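Local structure of uncharacterized protein XCC1541 (Xanthomonas campestris pv. campestris, 2QJW) at residues E37-T42 against L64-A69; D137-A142 against A147-V152. The protein is a putative hydrolase of the alpha/beta superfamily whose substrate is not established. All coordinates share one frame; numbering follows the deposited sequence. Where two conformers were deposited one is given.

Interaction 1: residues E37-T42 against L64-A69; sequences ERPDFT and LEIARA
I66 lays its CD1 methyl against the ring of P39, 3.7 Å from P39 CB and equally near P39 CG, where helix 56-71 packs on the loop leaving strand 35-37, an outermost strand of the parallel sheet of this alpha/beta hydrolase fold. A branched aliphatic residue suits the place because its two arms serve two neighbours. The CG1 arm, which lies anti to the carbonyl carbon (chi1 -67°), carries CD1 to the proline, while the CG2 methyl meets the carboxylate of E37, with E37 OE1 and E37 OE2 each 3.4 Å from I66 CG2. P39, which packs on I66 CD1 and also touches I8 of strand 6-10, is buried, and as a compact apolar residue it needs no N-H partner. E37 leaves its backbone with CG between N and the carbonyl carbon (chi1 70°) and then runs extended toward the helix. Its OE2 is hydrogen-bonded to H6 NE2, which would probably stabilise a negative charge here. Between glutamate and helix, one water donates to both E37 OE2 and I66 O, at 2.8 Å from each.

Interaction 2: residues D137-A142 against A147-V152; sequences DVIAWA and ARLLLV
V138 starts the contact by directing its CG1 methyl toward L149 CD1, 4.1 Å away, on the inner face of helix 135-145 where it covers strand 148-152. These two elements, with strand 122-127, make a right-handed beta-alpha-beta crossover unit; the segments 137-142 and 148-152 run nearly antiparallel, at 162°, their axes 9.2 Å apart at closest. With V138 CG1 anti to the backbone N (chi1 174°), the rotamer points this methyl at the leucine, and the same side chain also rests on I124 and H126 of strand 122-127. I139 follows, its CG1 methylene resting over the neighbouring ends of L149 and L151: L149 CD2 lies 3.8 Å from I139 CG1, and L151 CD1 lies 4.0 Å from it. The isoleucine crosses both leucines at about a right angle; it also packs on I139 of the second subunit. At A142 the small CB lets the helix come close, lying 4.0 Å from L149 CD2 and 4.1 Å from A147 CB. The carbonyl of A142 accepts the N-H of A147, with A147 N 2.9 Å from A142 O and tilted 28° from the carbonyl plane. All six touching residues are buried and aliphatic, which implies that hydrophobic burial and close fit hold the helix to the strand, while one backbone bond ties the turn between them.

In the fold
From the N terminus, the chain first lays down strand 6-10 and helix 20-31, then reaches strand 35-37. Interaction 1 closes a loop of 21 residues, 43-63, which includes most of helix 42-45 and the start of helix 56-71, and so ties that second helix to one edge of the sheet. The chain then builds the strands 76-81, 99-103 and 122-127 before interaction 2 closes the short turn between helix 135-145 and strand 148-152 at the other edge, where the sheet continues into the second subunit. The two contacts follow in series, neither nested nor crossed, on opposite sides of the chain's centre, with their own centres about 25 Å apart.

Interaction 1: residues E37-T42 against L64-A69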
loop_
_atom_site.group_PDB
_atom_site.type_symbol
_atom_site.label_atom_id
_atom_site.label_comp_id
_atom_site.label_asym_id
_atom_site.label_seq_id
_atom_site.Cartn_x
_atom_site.Cartn_y
_atom_site.Cartn_z
ATOM N N GLU A 37 20.931 -10.210 -6.480
ATOM C CA GLU A 37 21.612 -9.941 -7.728
ATOM C C GLU A 37 20.682 -9.160 -8.643
ATOM O O GLU A 37 19.482 -9.283 -8.561
ATOM C CB GLU A 37 22.102 -11.199 -8.442
ATOM C CG GLU A 37 21.050 -12.064 -9.028
ATOM C CD GLU A 37 21.562 -13.380 -9.582
ATOM O OE1 GLU A 37 22.223 -13.357 -10.652
ATOM O OE2 GLU A 37 21.258 -14.455 -8.991
ATOM N N ARG A 38 21.292 -8.356 -9.528
ATOM C CA ARG A 38 20.609 -7.515 -10.495
ATOM C C ARG A 38 21.137 -7.879 -11.885
ATOM O O ARG A 38 22.204 -7.357 -12.295
ATOM C CB ARG A 38 20.891 -6.066 -10.176
ATOM C CG ARG A 38 20.109 -5.582 -8.960
ATOM C CD ARG A 38 20.680 -4.227 -8.499
ATOM N NE ARG A 38 21.916 -4.436 -7.815
ATOM C CZ ARG A 38 22.779 -3.472 -7.526
ATOM N NH1 ARG A 38 22.561 -2.207 -7.890
ATOM N NH2 ARG A 38 23.885 -3.784 -6.875
ATOM N N PRO A 39 20.464 -8.813 -12.559
ATOM C CA PRO A 39 20.998 -9.224 -13.859
ATOM C C PRO A 39 20.949 -8.081 -14.892
ATOM O O PRO A 39 20.064 -7.244 -14.839
ATOM C CB PRO A 39 20.096 -10.353 -14.276
ATOM C CG PRO A 39 19.490 -10.888 -12.938
ATOM C CD PRO A 39 19.308 -9.636 -12.148
ATOM N N ASP A 40 21.858 -8.132 -15.828
ATOM C CA ASP A 40 21.929 -7.123 -16.885
ATOM C C ASP A 40 21.223 -7.653 -18.098
ATOM O O ASP A 40 21.585 -8.683 -18.674
ATOM C CB ASP A 40 23.393 -6.886 -17.182
ATOM C CG ASP A 40 23.592 -5.680 -18.082
ATOM O OD1 ASP A 40 22.674 -5.370 -18.872
ATOM O OD2 ASP A 40 24.618 -4.980 -17.932
ATOM N N PHE A 41 20.148 -6.979 -18.483
ATOM C CA PHE A 41 19.406 -7.324 -19.660
ATOM C C PHE A 41 19.576 -6.277 -20.785
ATOM O O PHE A 41 18.773 -6.312 -21.738
ATOM C CB PHE A 41 17.914 -7.428 -19.335
ATOM C CG PHE A 41 17.586 -8.373 -18.216
ATOM C CD1 PHE A 41 17.497 -9.741 -18.443
ATOM C CD2 PHE A 41 17.259 -7.877 -16.931
ATOM C CE1 PHE A 41 17.114 -10.625 -17.429
ATOM C CE2 PHE A 41 16.950 -8.747 -15.921
ATOM C CZ PHE A 41 16.865 -10.125 -16.167
ATOM N N THR A 42 20.548 -5.407 -20.687
ATOM C CA THR A 42 20.640 -4.281 -21.613
ATOM C C THR A 42 20.887 -4.755 -23.051
ATOM O O THR A 42 20.414 -4.122 -23.988
ATOM C CB THR A 42 21.695 -3.254 -21.165
ATOM O OG1 THR A 42 22.960 -3.886 -20.983
ATOM C CG2 THR A 42 21.273 -2.557 -19.830
ATOM N N LEU A 64 14.872 -16.983 -16.215
ATOM C CA LEU A 64 14.510 -18.328 -15.838
ATOM C C LEU A 64 15.771 -19.114 -15.406
ATOM O O LEU A 64 15.773 -19.782 -14.372
ATOM C CB LEU A 64 13.838 -19.022 -17.031
ATOM C CG LEU A 64 13.477 -20.505 -16.899
ATOM C CD1 LEU A 64 12.540 -20.670 -15.732
ATOM C CD2 LEU A 64 12.859 -21.000 -18.224
ATOM N N GLU A 65 16.831 -18.968 -16.185
ATOM C CA GLU A 65 18.057 -19.708 -15.909
ATOM C C GLU A 65 18.672 -19.278 -14.591
ATOM O O GLU A 65 19.111 -20.109 -13.782
ATOM C CB GLU A 65 19.024 -19.521 -17.077
ATOM C CG GLU A 65 18.566 -20.374 -18.282
ATOM C CD GLU A 65 19.460 -20.254 -19.529
ATOM O OE1 GLU A 65 20.523 -19.608 -19.474
ATOM O OE2 GLU A 65 19.080 -20.841 -20.559
ATOM N N ILE A 66 18.694 -17.967 -14.351
ATOM C CA ILE A 66 19.210 -17.431 -13.130
ATOM C C ILE A 66 18.378 -17.825 -11.900
ATOM O O ILE A 66 18.897 -18.173 -10.807
ATOM C CB ILE A 66 19.340 -15.873 -13.246
ATOM C CG1 ILE A 66 20.418 -15.507 -14.288
ATOM C CG2 ILE A 66 19.705 -15.241 -11.950
ATOM C CD1 ILE A 66 20.476 -13.983 -14.660
ATOM N N ALA A 67 17.052 -17.789 -12.053
ATOM C CA ALA A 67 16.198 -18.180 -10.930
ATOM C C ALA A 67 16.296 -19.642 -10.613
ATOM O O ALA A 67 16.343 -20.019 -9.433
ATOM C CB ALA A 67 14.745 -17.788 -11.286
ATOM N N ARG A 68 16.299 -20.472 -11.649
ATOM C CA ARG A 68 16.414 -21.916 -11.467
ATOM C C ARG A 68 17.674 -22.228 -10.690
ATOM O O ARG A 68 17.611 -22.971 -9.688
ATOM C CB ARG A 68 16.380 -22.567 -12.872
ATOM C CG ARG A 68 16.608 -24.037 -13.009
ATOM C CD ARG A 68 15.568 -24.837 -12.376
ATOM N NE ARG A 68 14.220 -24.701 -12.952
ATOM C CZ ARG A 68 13.156 -25.302 -12.423
ATOM N NH1 ARG A 68 13.284 -26.055 -11.318
ATOM N NH2 ARG A 68 11.963 -25.129 -12.970
ATOM N N ALA A 69 18.802 -21.642 -11.097
ATOM C CA ALA A 69 20.052 -21.855 -10.388
ATOM C C ALA A 69 19.938 -21.498 -8.910
ATOM O O ALA A 69 20.444 -22.186 -8.009
ATOM C CB ALA A 69 21.199 -21.023 -11.057
HETATM O O HOH W 1 21.182 -17.164 -9.553
#

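Interaction 2: residues D137-A142 against A147-V152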
loop_
_atom_site.group_PDB
_atom_site.type_symbol
_atom_site.label_atom_id
_atom_site.label_comp_id
_atom_site.label_asym_id
_atom_site.label_seq_id
_atom_site.Cartn_x
_atom_site.Cartn_y
_atom_site.Cartn_z
ATOM N N ASP A 137 -5.954 -1.135 -14.986
ATOM C CA ASP A 137 -5.540 -2.426 -15.528
ATOM C C ASP A 137 -4.836 -3.224 -14.431
ATOM O O ASP A 137 -5.065 -4.434 -14.298
ATOM C CB ASP A 137 -4.643 -2.266 -16.760
ATOM C CG ASP A 137 -5.399 -1.752 -18.001
ATOM O OD1 ASP A 137 -6.638 -1.631 -17.952
ATOM O OD2 ASP A 137 -4.691 -1.546 -18.981
ATOM N N VAL A 138 -3.960 -2.552 -13.668
ATOM C CA VAL A 138 -3.241 -3.217 -12.548
ATOM C C VAL A 138 -4.155 -3.469 -11.373
ATOM O O VAL A 138 -4.135 -4.551 -10.760
ATOM C CB VAL A 138 -2.043 -2.363 -12.155
ATOM C CG1 VAL A 138 -1.333 -2.919 -10.880
ATOM C CG2 VAL A 138 -1.043 -2.294 -13.302
ATOM N N ILE A 139 -5.074 -2.554 -11.083
ATOM C CA ILE A 139 -6.074 -2.755 -10.077
ATOM C C ILE A 139 -6.880 -4.020 -10.423
ATOM O O ILE A 139 -7.084 -4.908 -9.574
ATOM C CB ILE A 139 -7.028 -1.530 -9.949
ATOM C CG1 ILE A 139 -6.211 -0.384 -9.303
ATOM C CG2 ILE A 139 -8.313 -1.933 -9.187
ATOM C CD1 ILE A 139 -6.800 1.037 -9.584
ATOM N N ALA A 140 -7.316 -4.194 -11.689
ATOM C CA ALA A 140 -8.112 -5.390 -12.046
ATOM C C ALA A 140 -7.290 -6.687 -11.905
ATOM O O ALA A 140 -7.784 -7.707 -11.455
ATOM C CB ALA A 140 -8.731 -5.268 -13.443
ATOM N N TRP A 141 -6.035 -6.653 -12.326
ATOM C CA TRP A 141 -5.176 -7.819 -12.265
ATOM C C TRP A 141 -4.940 -8.197 -10.829
ATOM O O TRP A 141 -5.050 -9.386 -10.438
ATOM C CB TRP A 141 -3.839 -7.477 -12.943
ATOM C CG TRP A 141 -2.909 -8.622 -13.189
ATOM C CD1 TRP A 141 -2.912 -9.456 -14.251
ATOM C CD2 TRP A 141 -1.956 -9.164 -12.264
ATOM N NE1 TRP A 141 -1.983 -10.449 -14.080
ATOM C CE2 TRP A 141 -1.364 -10.264 -12.871
ATOM C CE3 TRP A 141 -1.497 -8.783 -10.991
ATOM C CZ2 TRP A 141 -0.361 -11.027 -12.231
ATOM C CZ3 TRP A 141 -0.507 -9.525 -10.374
ATOM C CH2 TRP A 141 0.060 -10.610 -10.989
ATOM N N ALA A 142 -4.638 -7.200 -9.981
ATOM C CA ALA A 142 -4.431 -7.463 -8.583
ATOM C C ALA A 142 -5.692 -7.936 -7.862
ATOM O O ALA A 142 -5.663 -8.836 -7.006
ATOM C CB ALA A 142 -3.876 -6.198 -7.892
ATOM N N ALA A 147 -3.974 -9.607 -4.717
ATOM C CA ALA A 147 -2.582 -9.272 -4.468
ATOM C C ALA A 147 -2.524 -7.985 -3.707
ATOM O O ALA A 147 -3.405 -7.128 -3.850
ATOM C CB ALA A 147 -1.824 -9.055 -5.768
ATOM N N ARG A 148 -1.572 -7.842 -2.790
ATOM C CA ARG A 148 -1.390 -6.585 -2.074
ATOM C C ARG A 148 -1.032 -5.546 -3.137
ATOM O O ARG A 148 -0.171 -5.776 -3.969
ATOM C CB ARG A 148 -0.364 -6.634 -0.951
ATOM C CG ARG A 148 -0.306 -5.374 -0.091
ATOM C CD ARG A 148 0.559 -5.533 1.111
ATOM N NE ARG A 148 -0.000 -6.572 1.961
ATOM C CZ ARG A 148 0.456 -6.910 3.161
ATOM N NH1 ARG A 148 1.484 -6.286 3.711
ATOM N NH2 ARG A 148 -0.093 -7.947 3.783
ATOM N N LEU A 149 -1.683 -4.392 -3.026
ATOM C CA LEU A 149 -1.508 -3.300 -4.001
ATOM C C LEU A 149 -1.393 -1.986 -3.294
ATOM O O LEU A 149 -2.270 -1.605 -2.552
ATOM C CB LEU A 149 -2.660 -3.241 -4.979
ATOM C CG LEU A 149 -2.630 -2.134 -6.049
ATOM C CD1 LEU A 149 -1.395 -2.145 -6.894
ATOM C CD2 LEU A 149 -3.880 -2.313 -6.951
ATOM N N LEU A 150 -0.296 -1.295 -3.578
ATOM C CA LEU A 150 -0.033 0.092 -3.111
ATOM C C LEU A 150 -0.012 1.027 -4.292
ATOM O O LEU A 150 0.745 0.794 -5.225
ATOM C CB LEU A 150 1.311 0.215 -2.380
ATOM C CG LEU A 150 1.696 1.582 -1.864
ATOM C CD1 LEU A 150 0.765 1.912 -0.708
ATOM C CD2 LEU A 150 3.153 1.612 -1.399
ATOM N N LEU A 151 -0.936 1.971 -4.256
ATOM C CA LEU A 151 -1.079 3.013 -5.283
ATOM C C LEU A 151 -0.561 4.292 -4.682
ATOM O O LEU A 151 -1.032 4.749 -3.646
ATOM C CB LEU A 151 -2.555 3.107 -5.747
ATOM C CG LEU A 151 -3.049 1.886 -6.520
ATOM C CD1 LEU A 151 -4.485 1.600 -6.226
ATOM C CD2 LEU A 151 -2.764 2.108 -8.008
ATOM N N VAL A 152 0.320 4.912 -5.447
ATOM C CA VAL A 152 0.968 6.164 -5.042
ATOM C C VAL A 152 0.785 7.275 -6.073
ATOM O O VAL A 152 0.545 7.017 -7.257
ATOM C CB VAL A 152 2.485 5.984 -4.774
ATOM C CG1 VAL A 152 2.743 4.967 -3.654
ATOM C CG2 VAL A 152 3.226 5.515 -6.015
#